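Local coordinates for protein 3-dehydroquinate dehydratase (Zymomonas mobilis subsp. mobilis, PDB 6SMF) that probably catalyses the trans-dehydration of 3-dehydroquinate to 3-dehydroshikimate, via an enolate intermediate, in the shikimate pathway that leads to chorismate, at residues 106-111 and 137-142; 14-19 and 83-88; 62-67 and 90-95. All blocks are in the same frame, centred on the assembly; numbering follows the deposited sequence.

Contact 1 (106-111 and 137-142); sequences VHLSNP and ESYSLA
Val106 and Leu108, at the end of strand 103-107 and just beyond it, pack against Ser138, Tyr139 and Ala142 of helix 136-147 in a buried strand-to-helix contact, mostly apolar but pinned by one hydrogen bond. The two methyls of Val106 part ways. CG1, anti to the backbone N (chi1 157°), is carried over the middle of the Tyr139 ring in a CH-pi contact, 3.5 Å from the ring centroid, with CZ and CE1 of Tyr139 both at 3.7 Å. CG2 faces the helix backbone and meets CB of Ala142 at 3.5 Å, so a beta-branched side chain serves two neighbours, while alanine lets the helix come close. Leu108 reaches the same ring differently: its CD2 lies in the ring plane at the edge, 3.6 Å from CE1 of Tyr139.

In this flavodoxin-like fold of a parallel sheet with helices on both faces, helix 136-147 follows edge strand 129-132 and doubles back over the sheet, and the active site gathers at the C-terminal ends of the strands. There the small hydroxyl of Ser138 suits a buried position. Its OG donates to the carbonyl O of His107 over 2.8 Å, with a C=O...donor angle of 145° and the donor tilted 28° from the carbonyl plane, and it is also bonded to the backbone N of Phe134. The bond holds the backbone of His107, the predicted proton donor, whose ring is bonded elsewhere: NE2 to Glu105 and ND1 to a citrate, probably from the crystallisation liquor, that sits where substrate binding is predicted. Tyr139, aromatic against Val106, is polar at its tip, where OH bonds to Asn14 and to Asn81, a predicted substrate-binding residue.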
ATOM      1  N   VAL A 106     -22.713  12.621 -14.086  1.00 63.74           N
ATOM      2  CA  VAL A 106     -23.344  11.677 -15.041  1.00 64.82           C
ATOM      3  C   VAL A 106     -22.275  10.817 -15.724  1.00 62.43           C
ATOM      4  O   VAL A 106     -21.231  11.342 -16.103  1.00 61.43           O
ATOM      5  CB  VAL A 106     -24.203  12.462 -16.038  1.00 67.05           C
ATOM      6  CG1 VAL A 106     -24.405  11.696 -17.309  1.00 70.82           C
ATOM      7  CG2 VAL A 106     -25.531  12.789 -15.406  1.00 70.14           C
ATOM      8  N   HIS A 107     -22.557   9.522 -15.840  1.00 60.61           N
ATOM      9  CA  HIS A 107     -21.832   8.567 -16.701  1.00 64.67           C
ATOM     10  C   HIS A 107     -22.863   7.735 -17.473  1.00 66.86           C
ATOM     11  O   HIS A 107     -23.853   7.274 -16.876  1.00 63.97           O
ATOM     12  CB  HIS A 107     -20.874   7.651 -15.911  1.00 63.25           C
ATOM     13  CG  HIS A 107     -19.989   8.413 -14.987  1.00 62.19           C
ATOM     14  ND1 HIS A 107     -18.946   9.184 -15.437  1.00 62.42           N
ATOM     15  CD2 HIS A 107     -20.016   8.540 -13.639  1.00 60.78           C
ATOM     16  CE1 HIS A 107     -18.337   9.706 -14.404  1.00 62.50           C
ATOM     17  NE2 HIS A 107     -18.993   9.332 -13.284  1.00 59.55           N
ATOM     18  N   LEU A 108     -22.585   7.533 -18.756  1.00 66.00           N
ATOM     19  CA  LEU A 108     -23.293   6.573 -19.611  1.00 69.72           C
ATOM     20  C   LEU A 108     -23.134   5.172 -19.036  1.00 69.75           C
ATOM     21  O   LEU A 108     -24.138   4.464 -18.912  1.00 71.51           O
ATOM     22  CB  LEU A 108     -22.685   6.656 -21.009  1.00 73.42           C
ATOM     23  CG  LEU A 108     -22.821   7.988 -21.747  1.00 75.63           C
ATOM     24  CD1 LEU A 108     -21.814   8.027 -22.896  1.00 77.57           C
ATOM     25  CD2 LEU A 108     -24.252   8.172 -22.263  1.00 80.06           C
ATOM     26  N   SER A 109     -21.888   4.746 -18.819  1.00 70.37           N
ATOM     27  CA  SER A 109     -21.573   3.382 -18.327  1.00 69.40           C
ATOM     28  C   SER A 109     -21.533   3.455 -16.793  1.00 68.62           C
ATOM     29  O   SER A 109     -21.646   4.577 -16.228  1.00 63.68           O
ATOM     30  CB  SER A 109     -20.284   2.905 -18.891  1.00 71.56           C
ATOM     31  OG  SER A 109     -19.233   3.677 -18.342  1.00 72.41           O
ATOM     32  N   ASN A 110     -21.430   2.312 -16.142  1.00 66.81           N
ATOM     33  CA  ASN A 110     -21.220   2.238 -14.684  1.00 67.35           C
ATOM     34  C   ASN A 110     -19.716   2.125 -14.468  1.00 64.07           C
ATOM     35  O   ASN A 110     -19.128   1.064 -14.695  1.00 62.99           O
ATOM     36  CB  ASN A 110     -22.010   1.064 -14.093  1.00 68.63           C
ATOM     37  CG  ASN A 110     -21.742   0.816 -12.620  1.00 65.76           C
ATOM     38  OD1 ASN A 110     -20.999   1.559 -11.964  1.00 59.07           O
ATOM     39  ND2 ASN A 110     -22.354  -0.245 -12.106  1.00 67.95           N
ATOM     40  N   PRO A 111     -19.037   3.198 -14.034  1.00 58.68           N
ATOM     41  CA  PRO A 111     -17.584   3.159 -13.923  1.00 60.62           C
ATOM     42  C   PRO A 111     -17.097   2.139 -12.871  1.00 61.73           C
ATOM     43  O   PRO A 111     -16.013   1.655 -13.009  1.00 61.54           O
ATOM     44  CB  PRO A 111     -17.180   4.588 -13.555  1.00 58.86           C
ATOM     45  CG  PRO A 111     -18.448   5.307 -13.164  1.00 56.72           C
ATOM     46  CD  PRO A 111     -19.610   4.479 -13.652  1.00 59.44           C
ATOM     47  N   GLU A 137     -30.197   7.780 -20.922  1.00 84.02           N
ATOM     48  CA  GLU A 137     -31.162   7.892 -19.792  1.00 85.71           C
ATOM     49  C   GLU A 137     -30.451   8.466 -18.556  1.00 79.75           C
ATOM     50  O   GLU A 137     -31.168   9.094 -17.786  1.00 79.92           O
ATOM     51  CB  GLU A 137     -31.886   6.563 -19.508  1.00 91.08           C
ATOM     52  CG  GLU A 137     -32.985   6.221 -20.512  1.00102.53           C
ATOM     53  CD  GLU A 137     -33.915   7.375 -20.956  1.00113.20           C
ATOM     54  OE1 GLU A 137     -34.496   8.081 -20.053  1.00115.57           O
ATOM     55  OE2 GLU A 137     -34.038   7.626 -22.209  1.00113.08           O
ATOM     56  N   SER A 138     -29.134   8.267 -18.367  1.00 74.59           N
ATOM     57  CA  SER A 138     -28.356   8.889 -17.262  1.00 77.21           C
ATOM     58  C   SER A 138     -28.534  10.421 -17.318  1.00 77.42           C
ATOM     59  O   SER A 138     -28.833  11.043 -16.294  1.00 79.86           O
ATOM     60  CB  SER A 138     -26.877   8.488 -17.243  1.00 76.23           C
ATOM     61  OG  SER A 138     -26.689   7.115 -16.879  1.00 73.23           O
ATOM     62  N   TYR A 139     -28.370  11.013 -18.485  1.00 77.39           N
ATOM     63  CA  TYR A 139     -28.579  12.466 -18.709  1.00 82.36           C
ATOM     64  C   TYR A 139     -30.052  12.845 -18.475  1.00 87.08           C
ATOM     65  O   TYR A 139     -30.312  13.853 -17.781  1.00 87.39           O
ATOM     66  CB  TYR A 139     -28.139  12.861 -20.126  1.00 82.82           C
ATOM     67  CG  TYR A 139     -26.645  12.800 -20.345  1.00 80.79           C
ATOM     68  CD1 TYR A 139     -26.033  11.624 -20.760  1.00 78.08           C
ATOM     69  CD2 TYR A 139     -25.849  13.928 -20.181  1.00 75.56           C
ATOM     70  CE1 TYR A 139     -24.677  11.570 -21.004  1.00 73.13           C
ATOM     71  CE2 TYR A 139     -24.489  13.880 -20.428  1.00 71.96           C
ATOM     72  CZ  TYR A 139     -23.907  12.696 -20.822  1.00 68.36           C
ATOM     73  OH  TYR A 139     -22.565  12.627 -21.039  1.00 70.83           O
ATOM     74  N   SER A 140     -31.001  12.093 -19.046  1.00 87.76           N
ATOM     75  CA  SER A 140     -32.440  12.435 -18.972  1.00 91.37           C
ATOM     76  C   SER A 140     -32.859  12.490 -17.489  1.00 89.21           C
ATOM     77  O   SER A 140     -33.514  13.487 -17.102  1.00 94.96           O
ATOM     78  CB  SER A 140     -33.311  11.544 -19.877  1.00 94.11           C
ATOM     79  OG  SER A 140     -34.038  10.535 -19.185  1.00 99.47           O
ATOM     80  N   LEU A 141     -32.474  11.504 -16.677  1.00 85.93           N
ATOM     81  CA  LEU A 141     -32.755  11.434 -15.209  1.00 83.14           C
ATOM     82  C   LEU A 141     -32.135  12.632 -14.485  1.00 81.36           C
ATOM     83  O   LEU A 141     -32.786  13.234 -13.582  1.00 84.24           O
ATOM     84  CB  LEU A 141     -32.163  10.150 -14.637  1.00 81.46           C
ATOM     85  CG  LEU A 141     -32.888   8.857 -15.003  1.00 81.38           C
ATOM     86  CD1 LEU A 141     -31.966   7.661 -14.804  1.00 81.60           C
ATOM     87  CD2 LEU A 141     -34.123   8.689 -14.147  1.00 82.44           C
ATOM     88  N   ALA A 142     -30.907  12.944 -14.856  1.00 78.07           N
ATOM     89  CA  ALA A 142     -30.133  14.081 -14.313  1.00 77.50           C
ATOM     90  C   ALA A 142     -30.911  15.367 -14.621  1.00 81.87           C
ATOM     91  O   ALA A 142     -31.073  16.192 -13.719  1.00 85.68           O
ATOM     92  CB  ALA A 142     -28.740  14.059 -14.918  1.00 74.45           C
TER

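Contact 2 (14-19 and 83-88); sequences NGPNLN and AAYTHT
Pro16 wedges its ring between the methyl of Ala83 and the aromatic ring of Tyr85, joining the loop after strand 9-14 to the loop after strand 77-81. This is the tight part of the contact. CD and CG of Pro16 approach one side of the tyrosine at a slant, with CD 3.5 Å from CD2 of Tyr85 and CG 3.6 Å from CE2 of Tyr85, whose phenol OH is held by the backbone O of Asn58. CB of Ala83 sits against the proline backbone, 3.2 Å from the carbonyl O of Pro16, and CD1 of Leu18 adds a looser touch at 4.1 Å to the same CB of Ala83. Alanine's small methyl suits so close an approach to the carbonyl.

Residues 15-18 form a type II beta turn, in which Pro16 takes the second place and Asn17 the third; asparagine tolerates the positive phi (78°) needed there. Across the contact, two donors of Thr86 grip the carbonyl O of Ala83. One is the backbone N; the other, OG1 of Thr86, comes to 2.6 Å from O of Ala83 and fixes the start of the turn leading to His87, a predicted substrate ligand.

The other side is held less directly, through one water. It donates to the carbonyl O of Pro16 and accepts from ND2 of Asn17 (3.2 Å) and from the backbone N of Ala84 (3.1 Å). It lies beside a subunit interface, where Asn17 also bonds Ala91 and Gln68 of a neighbouring subunit.

No hydrogen bond runs directly between the two loops, so the contact depends on close shape fit on one side and, on the other, on a water that meets three polar groups, a carbonyl, an amide and a side-chain NH2, which hydrocarbon packing could not satisfy.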
ATOM      1  N   ASN A  14     -19.746  17.963 -21.151  1.00 72.55           N
ATOM      2  CA  ASN A  14     -19.203  16.651 -21.566  1.00 74.56           C
ATOM      3  C   ASN A  14     -17.689  16.790 -21.739  1.00 75.04           C
ATOM      4  O   ASN A  14     -17.220  17.737 -22.386  1.00 75.68           O
ATOM      5  CB  ASN A  14     -19.946  16.097 -22.786  1.00 76.12           C
ATOM      6  CG  ASN A  14     -21.388  15.733 -22.472  1.00 77.03           C
ATOM      7  OD1 ASN A  14     -21.635  14.899 -21.613  1.00 77.15           O
ATOM      8  ND2 ASN A  14     -22.352  16.370 -23.124  1.00 86.02           N
ATOM      9  N   GLY A  15     -16.951  15.869 -21.125  1.00 70.57           N
ATOM     10  CA  GLY A  15     -15.493  15.861 -21.192  1.00 65.97           C
ATOM     11  C   GLY A  15     -14.998  15.064 -22.376  1.00 63.91           C
ATOM     12  O   GLY A  15     -15.717  14.822 -23.346  1.00 69.73           O
ATOM     13  N   PRO A  16     -13.728  14.638 -22.300  1.00 60.28           N
ATOM     14  CA  PRO A  16     -13.002  14.164 -23.468  1.00 60.47           C
ATOM     15  C   PRO A  16     -13.581  12.847 -23.979  1.00 62.73           C
ATOM     16  O   PRO A  16     -14.060  12.066 -23.190  1.00 61.48           O
ATOM     17  CB  PRO A  16     -11.556  14.002 -22.987  1.00 60.12           C
ATOM     18  CG  PRO A  16     -11.676  13.862 -21.468  1.00 59.56           C
ATOM     19  CD  PRO A  16     -12.905  14.649 -21.077  1.00 58.22           C
ATOM     20  N   ASN A  17     -13.523  12.688 -25.300  1.00 66.27           N
ATOM     21  CA  ASN A  17     -13.796  11.436 -26.029  1.00 68.17           C
ATOM     22  C   ASN A  17     -15.309  11.160 -26.146  1.00 70.68           C
ATOM     23  O   ASN A  17     -15.718  10.309 -26.975  1.00 74.79           O
ATOM     24  CB  ASN A  17     -12.977  10.330 -25.385  1.00 67.50           C
ATOM     25  CG  ASN A  17     -11.500  10.638 -25.436  1.00 65.76           C
ATOM     26  OD1 ASN A  17     -10.945  10.797 -26.532  1.00 66.14           O
ATOM     27  ND2 ASN A  17     -10.868  10.673 -24.271  1.00 62.45           N
ATOM     28  N   LEU A  18     -16.156  11.849 -25.396  1.00 69.58           N
ATOM     29  CA  LEU A  18     -17.614  11.625 -25.515  1.00 72.00           C
ATOM     30  C   LEU A  18     -18.109  12.101 -26.885  1.00 76.17           C
ATOM     31  O   LEU A  18     -19.132  11.584 -27.357  1.00 75.83           O
ATOM     32  CB  LEU A  18     -18.295  12.372 -24.376  1.00 71.01           C
ATOM     33  CG  LEU A  18     -18.114  11.730 -23.017  1.00 68.57           C
ATOM     34  CD1 LEU A  18     -18.522  12.672 -21.912  1.00 71.48           C
ATOM     35  CD2 LEU A  18     -18.926  10.480 -22.937  1.00 68.92           C
ATOM     36  N   ASN A  19     -17.392  13.048 -27.494  1.00 76.49           N
ATOM     37  CA  ASN A  19     -17.640  13.490 -28.892  1.00 79.07           C
ATOM     38  C   ASN A  19     -17.528  12.314 -29.873  1.00 78.91           C
ATOM     39  O   ASN A  19     -18.062  12.486 -30.986  1.00 85.37           O
ATOM     40  CB  ASN A  19     -16.726  14.661 -29.274  1.00 78.86           C
ATOM     41  CG  ASN A  19     -15.249  14.386 -29.124  1.00 80.11           C
ATOM     42  OD1 ASN A  19     -14.822  13.897 -28.075  1.00 80.51           O
ATOM     43  ND2 ASN A  19     -14.475  14.643 -30.176  1.00 77.97           N
ATOM     44  N   ALA A  83     -15.885  12.509 -18.085  1.00 60.91           N
ATOM     45  CA  ALA A  83     -15.256  11.320 -18.719  1.00 59.76           C
ATOM     46  C   ALA A  83     -13.962  10.961 -17.957  1.00 61.30           C
ATOM     47  O   ALA A  83     -14.043  10.879 -16.698  1.00 54.88           O
ATOM     48  CB  ALA A  83     -15.023  11.558 -20.173  1.00 59.12           C
ATOM     49  N   ALA A  84     -12.811  10.778 -18.628  1.00 58.61           N
ATOM     50  CA  ALA A  84     -11.591  10.279 -17.943  1.00 57.93           C
ATOM     51  C   ALA A  84     -11.120  11.271 -16.876  1.00 58.81           C
ATOM     52  O   ALA A  84     -10.471  10.832 -15.973  1.00 56.21           O
ATOM     53  CB  ALA A  84     -10.475  10.009 -18.908  1.00 58.31           C
ATOM     54  N   TYR A  85     -11.423  12.564 -16.995  1.00 57.61           N
ATOM     55  CA  TYR A  85     -10.904  13.570 -16.043  1.00 58.87           C
ATOM     56  C   TYR A  85     -11.598  13.353 -14.692  1.00 57.64           C
ATOM     57  O   TYR A  85     -11.079  13.856 -13.675  1.00 61.24           O
ATOM     58  CB  TYR A  85     -11.067  15.009 -16.565  1.00 55.07           C
ATOM     59  CG  TYR A  85     -10.186  15.390 -17.725  1.00 56.76           C
ATOM     60  CD1 TYR A  85      -8.858  15.019 -17.775  1.00 54.99           C
ATOM     61  CD2 TYR A  85     -10.675  16.143 -18.791  1.00 56.69           C
ATOM     62  CE1 TYR A  85      -8.048  15.382 -18.841  1.00 54.67           C
ATOM     63  CE2 TYR A  85      -9.881  16.487 -19.868  1.00 54.93           C
ATOM     64  CZ  TYR A  85      -8.555  16.113 -19.892  1.00 55.51           C
ATOM     65  OH  TYR A  85      -7.736  16.436 -20.936  1.00 59.86           O
ATOM     66  N   THR A  86     -12.742  12.662 -14.671  1.00 58.84           N
ATOM     67  CA  THR A  86     -13.448  12.278 -13.413  1.00 60.36           C
ATOM     68  C   THR A  86     -12.461  11.598 -12.451  1.00 60.48           C
ATOM     69  O   THR A  86     -12.575  11.809 -11.246  1.00 61.23           O
ATOM     70  CB  THR A  86     -14.562  11.236 -13.601  1.00 68.32           C
ATOM     71  OG1 THR A  86     -15.533  11.530 -14.644  1.00 67.70           O
ATOM     72  CG2 THR A  86     -15.225  11.036 -12.248  1.00 66.39           C
ATOM     73  N   HIS A  87     -11.505  10.835 -12.979  1.00 59.03           N
ATOM     74  CA  HIS A  87     -10.589   9.966 -12.214  1.00 55.46           C
ATOM     75  C   HIS A  87      -9.255  10.666 -11.938  1.00 57.14           C
ATOM     76  O   HIS A  87      -8.523  10.151 -11.086  1.00 56.47           O
ATOM     77  CB  HIS A  87     -10.414   8.614 -12.917  1.00 56.42           C
ATOM     78  CG  HIS A  87     -11.695   8.084 -13.462  1.00 57.53           C
ATOM     79  ND1 HIS A  87     -12.833   7.899 -12.663  1.00 56.01           N
ATOM     80  CD2 HIS A  87     -12.052   7.793 -14.730  1.00 61.25           C
ATOM     81  CE1 HIS A  87     -13.840   7.515 -13.415  1.00 59.98           C
ATOM     82  NE2 HIS A  87     -13.392   7.441 -14.702  1.00 64.05           N
ATOM     83  N   THR A  88      -8.981  11.844 -12.507  1.00 58.45           N
ATOM     84  CA  THR A  88      -7.657  12.510 -12.360  1.00 58.87           C
ATOM     85  C   THR A  88      -7.793  13.937 -11.803  1.00 62.08           C
ATOM     86  O   THR A  88      -6.799  14.444 -11.257  1.00 60.95           O
ATOM     87  CB  THR A  88      -6.908  12.478 -13.707  1.00 62.48           C
ATOM     88  OG1 THR A  88      -7.644  13.177 -14.680  1.00 61.21           O
ATOM     89  CG2 THR A  88      -6.761  11.090 -14.303  1.00 62.58           C
TER
HETATM   90  O   HOH W   1     -12.302   9.928 -21.552  1.00 63.11           O

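Contact 3 (62-67 and 90-95); sequences ALIDWL and VAIYDA
Ile64 lays its side chain across Ala91, Ile92 and Ala95 in a packing of helix 60-72 on helix 90-98. From CB the chain splits. CG2, the short branch, points to the C-terminal part of the neighbouring segment and lies 4.1 Å from CB of Ala95. CG1, anti to the carbonyl carbon (chi1 -65°), leads straight across and meets CG1 of Ile92 at 3.8 Å. Beyond it an extended second torsion (chi2 155°) carries the tip, CD1, to 3.6 Å from CB of Ala91. One beta-branched residue thus touches three residues on the one side of the facing helix, and the two alanines are small enough to receive it.

The segments run parallel, their axes 2° apart in direction and 9.7 Å apart, as expected of helices that serve right-handed beta-alpha-beta crossovers on the same face of the flavodoxin-like sheet. Strand 77-81 lies between these helices in the chain and beneath them: Leu67 rests on Val78, and Ile92 on Leu80. On this sheet-facing side CD1 of Leu63 meets CD1 of Ile92 at 4.0 Å, while CD1 of Leu67 lies 3.8 Å from CB of Ala95. Leucine's forked tip, as in Leu67, can touch both the sheet and the neighbouring helix.

Away from the sheet the helices face another subunit of the dodecamer. Ile64 packs on Asn58 of that neighbouring subunit, and Asp94, itself a predicted substrate-binding residue, forms a salt bridge with Arg118 of the same neighbour.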
ATOM      1  N   ALA A  62     -11.179  23.628 -20.025  1.00 74.34           N
ATOM      2  CA  ALA A  62     -12.493  24.055 -20.555  1.00 74.22           C
ATOM      3  C   ALA A  62     -13.602  23.707 -19.552  1.00 69.20           C
ATOM      4  O   ALA A  62     -14.431  24.566 -19.268  1.00 71.31           O
ATOM      5  CB  ALA A  62     -12.738  23.485 -21.919  1.00 78.14           C
ATOM      6  N   LEU A  63     -13.602  22.514 -18.978  1.00 68.31           N
ATOM      7  CA  LEU A  63     -14.669  22.101 -18.025  1.00 66.16           C
ATOM      8  C   LEU A  63     -14.665  23.034 -16.814  1.00 67.38           C
ATOM      9  O   LEU A  63     -15.755  23.387 -16.312  1.00 67.70           O
ATOM     10  CB  LEU A  63     -14.461  20.644 -17.640  1.00 62.38           C
ATOM     11  CG  LEU A  63     -14.520  19.692 -18.829  1.00 64.10           C
ATOM     12  CD1 LEU A  63     -14.160  18.296 -18.426  1.00 64.68           C
ATOM     13  CD2 LEU A  63     -15.889  19.691 -19.437  1.00 67.62           C
ATOM     14  N   ILE A  64     -13.487  23.463 -16.381  1.00 68.33           N
ATOM     15  CA  ILE A  64     -13.374  24.362 -15.198  1.00 68.40           C
ATOM     16  C   ILE A  64     -13.925  25.743 -15.594  1.00 74.61           C
ATOM     17  O   ILE A  64     -14.836  26.240 -14.866  1.00 72.29           O
ATOM     18  CB  ILE A  64     -11.935  24.392 -14.679  1.00 67.08           C
ATOM     19  CG1 ILE A  64     -11.521  23.006 -14.155  1.00 68.03           C
ATOM     20  CG2 ILE A  64     -11.783  25.464 -13.639  1.00 64.11           C
ATOM     21  CD1 ILE A  64     -10.025  22.747 -14.182  1.00 65.58           C
ATOM     22  N   ASP A  65     -13.448  26.310 -16.716  1.00 73.84           N
ATOM     23  CA  ASP A  65     -13.970  27.609 -17.258  1.00 75.81           C
ATOM     24  C   ASP A  65     -15.506  27.556 -17.256  1.00 72.80           C
ATOM     25  O   ASP A  65     -16.136  28.461 -16.740  1.00 72.26           O
ATOM     26  CB  ASP A  65     -13.484  27.914 -18.684  1.00 76.99           C
ATOM     27  CG  ASP A  65     -11.967  28.026 -18.923  1.00 81.96           C
ATOM     28  OD1 ASP A  65     -11.208  28.410 -17.960  1.00 80.59           O
ATOM     29  OD2 ASP A  65     -11.580  27.804 -20.097  1.00 84.78           O
ATOM     30  N   TRP A  66     -16.085  26.464 -17.756  1.00 74.65           N
ATOM     31  CA  TRP A  66     -17.555  26.282 -17.918  1.00 75.03           C
ATOM     32  C   TRP A  66     -18.222  26.165 -16.547  1.00 76.22           C
ATOM     33  O   TRP A  66     -19.240  26.807 -16.338  1.00 77.79           O
ATOM     34  CB  TRP A  66     -17.894  25.106 -18.850  1.00 74.11           C
ATOM     35  CG  TRP A  66     -17.480  25.378 -20.260  1.00 78.03           C
ATOM     36  CD1 TRP A  66     -17.321  26.606 -20.838  1.00 85.74           C
ATOM     37  CD2 TRP A  66     -17.186  24.425 -21.285  1.00 79.81           C
ATOM     38  NE1 TRP A  66     -16.905  26.482 -22.131  1.00 86.79           N
ATOM     39  CE2 TRP A  66     -16.842  25.158 -22.445  1.00 82.52           C
ATOM     40  CE3 TRP A  66     -17.178  23.030 -21.351  1.00 81.32           C
ATOM     41  CZ2 TRP A  66     -16.502  24.543 -23.646  1.00 84.03           C
ATOM     42  CZ3 TRP A  66     -16.860  22.420 -22.548  1.00 82.97           C
ATOM     43  CH2 TRP A  66     -16.521  23.168 -23.674  1.00 81.40           C
ATOM     44  N   LEU A  67     -17.634  25.432 -15.610  1.00 75.92           N
ATOM     45  CA  LEU A  67     -18.186  25.394 -14.242  1.00 75.19           C
ATOM     46  C   LEU A  67     -18.238  26.812 -13.701  1.00 75.72           C
ATOM     47  O   LEU A  67     -19.274  27.179 -13.143  1.00 81.38           O
ATOM     48  CB  LEU A  67     -17.328  24.453 -13.385  1.00 74.99           C
ATOM     49  CG  LEU A  67     -17.554  22.969 -13.685  1.00 71.92           C
ATOM     50  CD1 LEU A  67     -16.404  22.131 -13.137  1.00 71.51           C
ATOM     51  CD2 LEU A  67     -18.909  22.513 -13.118  1.00 72.87           C
ATOM     52  N   VAL A  90      -8.276  16.829  -9.609  1.00 57.64           N
ATOM     53  CA  VAL A  90      -8.390  17.615  -8.364  1.00 58.56           C
ATOM     54  C   VAL A  90      -8.911  19.006  -8.723  1.00 60.60           C
ATOM     55  O   VAL A  90      -9.719  19.560  -7.939  1.00 55.24           O
ATOM     56  CB  VAL A  90      -7.058  17.698  -7.621  1.00 62.05           C
ATOM     57  CG1 VAL A  90      -7.177  18.570  -6.387  1.00 64.46           C
ATOM     58  CG2 VAL A  90      -6.565  16.305  -7.220  1.00 62.01           C
ATOM     59  N   ALA A  91      -8.547  19.530  -9.891  1.00 57.94           N
ATOM     60  CA  ALA A  91      -8.906  20.923 -10.239  1.00 60.63           C
ATOM     61  C   ALA A  91     -10.414  20.998 -10.485  1.00 60.93           C
ATOM     62  O   ALA A  91     -11.005  22.041 -10.063  1.00 61.16           O
ATOM     63  CB  ALA A  91      -8.101  21.390 -11.422  1.00 64.65           C
ATOM     64  N   ILE A  92     -11.019  19.958 -11.108  1.00 55.36           N
ATOM     65  CA  ILE A  92     -12.498  19.934 -11.296  1.00 60.40           C
ATOM     66  C   ILE A  92     -13.191  19.766  -9.941  1.00 64.38           C
ATOM     67  O   ILE A  92     -14.237  20.374  -9.727  1.00 62.00           O
ATOM     68  CB  ILE A  92     -12.919  18.885 -12.323  1.00 62.38           C
ATOM     69  CG1 ILE A  92     -12.610  19.392 -13.732  1.00 67.26           C
ATOM     70  CG2 ILE A  92     -14.389  18.512 -12.211  1.00 59.00           C
ATOM     71  CD1 ILE A  92     -12.560  18.263 -14.745  1.00 67.93           C
ATOM     72  N   TYR A  93     -12.597  18.983  -9.036  1.00 65.47           N
ATOM     73  CA  TYR A  93     -13.142  18.760  -7.676  1.00 62.56           C
ATOM     74  C   TYR A  93     -13.225  20.135  -6.997  1.00 67.17           C
ATOM     75  O   TYR A  93     -14.258  20.458  -6.409  1.00 69.12           O
ATOM     76  CB  TYR A  93     -12.296  17.718  -6.936  1.00 56.96           C
ATOM     77  CG  TYR A  93     -12.408  17.748  -5.438  1.00 55.12           C
ATOM     78  CD1 TYR A  93     -13.342  16.998  -4.758  1.00 56.45           C
ATOM     79  CD2 TYR A  93     -11.553  18.533  -4.690  1.00 56.19           C
ATOM     80  CE1 TYR A  93     -13.445  17.040  -3.368  1.00 60.52           C
ATOM     81  CE2 TYR A  93     -11.633  18.583  -3.319  1.00 58.35           C
ATOM     82  CZ  TYR A  93     -12.572  17.843  -2.639  1.00 60.56           C
ATOM     83  OH  TYR A  93     -12.535  18.029  -1.274  1.00 63.24           O
ATOM     84  N   ASP A  94     -12.163  20.932  -7.101  1.00 64.20           N
ATOM     85  CA  ASP A  94     -12.068  22.248  -6.418  1.00 62.93           C
ATOM     86  C   ASP A  94     -13.055  23.232  -7.063  1.00 67.32           C
ATOM     87  O   ASP A  94     -13.705  23.999  -6.286  1.00 68.83           O
ATOM     88  CB  ASP A  94     -10.633  22.759  -6.459  1.00 62.53           C
ATOM     89  CG  ASP A  94      -9.824  22.290  -5.279  1.00 64.90           C
ATOM     90  OD1 ASP A  94     -10.442  21.908  -4.249  1.00 65.48           O
ATOM     91  OD2 ASP A  94      -8.601  22.404  -5.350  1.00 69.63           O
ATOM     92  N   ALA A  95     -13.174  23.211  -8.398  1.00 60.76           N
ATOM     93  CA  ALA A  95     -14.139  24.060  -9.134  1.00 65.73           C
ATOM     94  C   ALA A  95     -15.559  23.805  -8.616  1.00 63.35           C
ATOM     95  O   ALA A  95     -16.209  24.759  -8.206  1.00 72.31           O
ATOM     96  CB  ALA A  95     -14.047  23.813 -10.611  1.00 65.55           C
TER

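How the contacts relate
Residues 14-19, the loop after the first strand, wait until 83-88 for their partner, so contact 2 closes a long loop. Residues 62-67 lie within that loop, but their partner 90-95 lies beyond it, so contact 3 crosses contact 2. Contact 1 follows in series, opening at 106-111 and closing at 137-142. Contacts 2 and 3 touch where Leu63 meets Gly15 and Tyr85, joining a helical layer to the strand-end loops. Contacts 1 and 2 meet at the end of Tyr139 and at Leu108 against Leu18, beside the citrate-bound pocket. Contacts 1 and 3 do not touch, lying on opposite sides of the chain's centre.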